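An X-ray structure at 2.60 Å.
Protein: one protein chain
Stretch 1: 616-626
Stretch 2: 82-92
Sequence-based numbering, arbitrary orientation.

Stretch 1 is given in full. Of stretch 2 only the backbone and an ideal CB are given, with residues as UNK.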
# COMPACT_ATOMS: atom_id res chain seq x y z
N ASP A 616 1.78 -2.34 0.77
CA ASP A 616 0.62 -3.01 1.40
C ASP A 616 -0.69 -2.31 1.02
O ASP A 616 -1.72 -2.97 0.84
CB ASP A 616 0.78 -3.08 2.93
CG ASP A 616 -0.45 -3.67 3.62
OD1 ASP A 616 -1.41 -2.91 3.91
OD2 ASP A 616 -0.46 -4.89 3.90
N VAL A 617 -0.65 -1.00 0.89
CA VAL A 617 -1.81 -0.21 0.46
C VAL A 617 -2.35 -0.63 -0.92
O VAL A 617 -3.55 -0.56 -1.16
CB VAL A 617 -1.51 1.31 0.47
CG1 VAL A 617 -0.26 1.63 -0.36
CG2 VAL A 617 -2.70 2.12 -0.02
N LEU A 618 -1.47 -1.08 -1.81
CA LEU A 618 -1.89 -1.56 -3.13
C LEU A 618 -2.19 -3.05 -3.14
O LEU A 618 -2.49 -3.64 -4.19
CB LEU A 618 -0.82 -1.24 -4.17
CG LEU A 618 -0.39 0.22 -4.31
CD1 LEU A 618 0.77 0.32 -5.30
CD2 LEU A 618 -1.55 1.09 -4.76
N ARG A 619 -2.11 -3.68 -1.97
CA ARG A 619 -2.46 -5.09 -1.78
C ARG A 619 -1.58 -6.02 -2.62
O ARG A 619 -2.00 -7.11 -2.98
CB ARG A 619 -3.95 -5.32 -2.12
CG ARG A 619 -4.92 -4.30 -1.54
CD ARG A 619 -4.77 -4.13 -0.04
NE ARG A 619 -5.01 -5.38 0.66
CZ ARG A 619 -4.49 -5.72 1.84
NH1 ARG A 619 -3.65 -4.91 2.48
NH2 ARG A 619 -4.79 -6.90 2.37
N THR A 620 -0.36 -5.59 -2.91
CA THR A 620 0.53 -6.35 -3.78
C THR A 620 0.58 -7.80 -3.30
O THR A 620 0.70 -8.04 -2.11
CB THR A 620 1.94 -5.71 -3.81
OG1 THR A 620 1.84 -4.39 -4.36
CG2 THR A 620 2.88 -6.52 -4.68
N PRO A 621 0.48 -8.77 -4.23
CA PRO A 621 0.45 -8.66 -5.69
C PRO A 621 -0.92 -8.46 -6.34
O PRO A 621 -1.00 -8.56 -7.56
CB PRO A 621 1.03 -10.00 -6.13
CG PRO A 621 0.46 -10.95 -5.13
CD PRO A 621 0.39 -10.19 -3.82
N LEU A 622 -1.97 -8.15 -5.58
CA LEU A 622 -3.28 -7.88 -6.20
C LEU A 622 -3.19 -6.78 -7.25
O LEU A 622 -3.90 -6.77 -8.25
CB LEU A 622 -4.30 -7.45 -5.15
CG LEU A 622 -5.72 -7.25 -5.66
CD1 LEU A 622 -6.30 -8.57 -6.15
CD2 LEU A 622 -6.60 -6.64 -4.58
N ASN A 623 -2.31 -5.85 -6.98
CA ASN A 623 -1.90 -4.78 -7.87
C ASN A 623 -1.52 -5.27 -9.29
O ASN A 623 -1.70 -4.56 -10.27
CB ASN A 623 -0.71 -4.10 -7.19
CG ASN A 623 -0.24 -2.88 -7.92
OD1 ASN A 623 -0.99 -2.30 -8.72
ND2 ASN A 623 0.99 -2.48 -7.66
N ALA A 624 -0.97 -6.48 -9.39
CA ALA A 624 -0.63 -7.10 -10.67
C ALA A 624 -1.81 -7.83 -11.32
O ALA A 624 -1.71 -8.27 -12.47
CB ALA A 624 0.52 -8.08 -10.47
N MET A 625 -2.89 -7.98 -10.57
CA MET A 625 -4.14 -8.59 -11.01
C MET A 625 -4.01 -10.07 -11.34
O MET A 625 -4.15 -10.48 -12.49
CB MET A 625 -4.75 -7.80 -12.18
CG MET A 625 -6.28 -7.69 -12.12
SD MET A 625 -6.85 -7.13 -10.49
CE MET A 625 -8.62 -7.28 -10.67
N PRO A 626 -3.75 -10.90 -10.32
CA PRO A 626 -3.46 -12.33 -10.54
C PRO A 626 -4.60 -13.19 -11.09
O PRO A 626 -4.35 -14.30 -11.57
CB PRO A 626 -3.05 -12.82 -9.15
CG PRO A 626 -3.62 -11.84 -8.20
CD PRO A 626 -3.58 -10.52 -8.91
N UNK A 82 -11.06 -9.29 -3.56
CA UNK A 82 -11.88 -8.62 -4.56
C UNK A 82 -12.48 -7.35 -3.95
O UNK A 82 -12.75 -7.28 -2.76
CB UNK A 82 -12.98 -9.55 -5.08
N UNK A 83 -12.67 -6.36 -4.81
CA UNK A 83 -13.09 -5.03 -4.39
C UNK A 83 -14.31 -4.61 -5.19
O UNK A 83 -14.54 -5.13 -6.28
CB UNK A 83 -11.96 -4.02 -4.56
N UNK A 84 -15.08 -3.66 -4.66
CA UNK A 84 -16.15 -3.04 -5.44
C UNK A 84 -15.51 -2.33 -6.61
O UNK A 84 -16.00 -2.38 -7.73
CB UNK A 84 -16.98 -2.07 -4.60
N UNK A 85 -14.39 -1.68 -6.33
CA UNK A 85 -13.60 -1.08 -7.36
C UNK A 85 -12.14 -1.24 -6.99
O UNK A 85 -11.75 -0.97 -5.85
CB UNK A 85 -13.97 0.39 -7.56
N UNK A 86 -11.34 -1.70 -7.95
CA UNK A 86 -9.93 -1.95 -7.71
C UNK A 86 -9.13 -0.69 -7.91
O UNK A 86 -9.57 0.24 -8.60
CB UNK A 86 -9.41 -3.06 -8.63
N UNK A 87 -7.94 -0.68 -7.33
CA UNK A 87 -6.90 0.25 -7.76
C UNK A 87 -6.64 -0.05 -9.23
O UNK A 87 -6.79 -1.18 -9.68
CB UNK A 87 -5.63 0.12 -6.92
N UNK A 88 -6.22 0.95 -9.98
CA UNK A 88 -5.51 0.67 -11.21
C UNK A 88 -4.12 0.14 -10.80
O UNK A 88 -3.82 0.00 -9.60
CB UNK A 88 -5.42 1.91 -12.10
N UNK A 89 -3.28 -0.15 -11.77
CA UNK A 89 -1.95 -0.69 -11.48
C UNK A 89 -1.06 0.28 -10.67
O UNK A 89 -0.33 -0.16 -9.78
CB UNK A 89 -1.25 -1.05 -12.79
N UNK A 90 -1.12 1.58 -10.97
CA UNK A 90 -0.24 2.57 -10.32
C UNK A 90 -0.69 2.94 -8.89
O UNK A 90 0.15 3.07 -7.98
CB UNK A 90 -0.18 3.84 -11.17
N UNK A 91 -2.00 3.12 -8.70
CA UNK A 91 -2.60 3.29 -7.38
C UNK A 91 -3.24 4.64 -7.10
O UNK A 91 -3.35 5.03 -5.94
CB UNK A 91 -1.53 3.04 -6.32
N UNK A 92 -3.69 5.34 -8.13
CA UNK A 92 -4.28 6.67 -7.95
C UNK A 92 -5.76 6.79 -8.25
O UNK A 92 -6.41 7.73 -7.79
CB UNK A 92 -3.53 7.67 -8.84

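At position 82 the CA-to-CB bond points away from stretch 1 and phi/psi are extended (-132/148), so the first stretch sets little constraint and many side chains would suit; the residue is Val82, which makes no contact across. Position 83 points toward stretch 1, yet nothing lies within 5.5 Å of its ideal CB. A long side chain is needed to bridge the gap, and it would meet Leu622 and the aliphatic part of Arg619, so a long apolar or partly aliphatic chain would fit. The residue is Lys83, whose CE lies 3.8 Å from Leu622 CD2; its NZ comes within 4.5 Å of Arg619 NE, two like charges close together. Positions 84 and 85 are out of reach, and stretch 1 does not choose between residues there; they are Leu84 and Ala85.

Position 86 points toward stretch 1, with its ideal CB 4.8 Å from Met625 CE and Leu622 also ahead. This apolar setting would suit a large aliphatic or aromatic side chain. Phe86 fills it: Met625 CE sits over one ring face, 3.6 Å from CZ, while Leu622 CD2 approaches the edge, 4.2 Å from CE1.

Position 87 also points toward stretch 1. Its ideal CB is 4.7 Å from Leu618 CD2, and the carbonyl of Val617 lies farther on, an acceptor with an apolar surround. Leucine or methionine could pack here, but a broad side chain carrying a donor would use both features. Trp87 does so: its NE1 donates a hydrogen bond to Val617 O (2.9 Å, 144°), and Leu618 CD2 lies over the ring face, 3.9 Å from CD1.

Position 88 points away, which leaves small or polar residues equally possible. The residue is Asp88, whose OD1 accepts two backbone hydrogen bonds: the N of position 91 lies 2.8 Å from Asp88 OD1, and the N of position 92 lies 3.2 Å from the same Asp88 OD1.

Position 89 points sideways, its ideal CB 4.3 Å from Asn623 OD1, so polar or flexible chains that can turn aside would be tolerated. Lys89 is extended, and its end leads away from stretch 1, with CG 4.1 Å from Asn623 OD1. Position 90 points away and could hold almost any residue; it is Glu90, poorly ordered.

Position 91 is strict. A CB would lie 2.5 Å from Leu618 CD2, and phi/psi of 115/26 would jam it against the preceding carbonyl. Only glycine fits, and Gly91 lets Leu618 CD2 approach its CA to 3.6 Å. Position 92 faces away, without contact; it is Gly92.

Stretch 2 (82-92) VKLAFWDKEGG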
# COMPACT_ATOMS: atom_id res chain seq x y z
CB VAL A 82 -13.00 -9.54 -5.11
CG1 VAL A 82 -12.40 -10.71 -5.87
CG2 VAL A 82 -13.92 -10.03 -4.00
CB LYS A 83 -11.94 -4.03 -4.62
CG LYS A 83 -10.58 -4.52 -4.14
CD LYS A 83 -10.53 -4.67 -2.63
CE LYS A 83 -9.21 -5.25 -2.17
NZ LYS A 83 -9.24 -5.59 -0.72
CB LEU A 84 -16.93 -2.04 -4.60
CG LEU A 84 -17.83 -2.64 -3.52
CD1 LEU A 84 -18.48 -1.55 -2.69
CD2 LEU A 84 -18.90 -3.52 -4.14
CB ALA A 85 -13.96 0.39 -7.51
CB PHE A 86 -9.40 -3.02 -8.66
CG PHE A 86 -9.96 -4.39 -8.40
CD1 PHE A 86 -9.38 -5.22 -7.45
CD2 PHE A 86 -11.05 -4.85 -9.11
CE1 PHE A 86 -9.89 -6.48 -7.21
CE2 PHE A 86 -11.56 -6.12 -8.88
CZ PHE A 86 -10.98 -6.93 -7.92
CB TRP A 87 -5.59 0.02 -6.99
CG TRP A 87 -5.56 0.45 -5.56
CD1 TRP A 87 -5.22 -0.32 -4.49
CD2 TRP A 87 -5.82 1.76 -5.04
NE1 TRP A 87 -5.27 0.42 -3.33
CE2 TRP A 87 -5.64 1.70 -3.64
CE3 TRP A 87 -6.20 2.98 -5.63
CZ2 TRP A 87 -5.83 2.81 -2.82
CZ3 TRP A 87 -6.39 4.08 -4.80
CH2 TRP A 87 -6.21 3.99 -3.41
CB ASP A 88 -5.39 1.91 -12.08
CG ASP A 88 -4.39 2.90 -11.55
OD1 ASP A 88 -4.25 3.02 -10.31
OD2 ASP A 88 -3.75 3.57 -12.38
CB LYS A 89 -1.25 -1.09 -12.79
CG LYS A 89 0.15 -1.63 -12.61
CD LYS A 89 0.88 -1.71 -13.94
CE LYS A 89 2.35 -2.01 -13.73
NZ LYS A 89 3.07 -2.19 -15.02
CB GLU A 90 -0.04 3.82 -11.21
CG GLU A 90 -1.11 4.91 -11.11
CD GLU A 90 -0.81 6.12 -12.00
OE1 GLU A 90 -1.74 6.90 -12.29
OE2 GLU A 90 0.36 6.29 -12.41
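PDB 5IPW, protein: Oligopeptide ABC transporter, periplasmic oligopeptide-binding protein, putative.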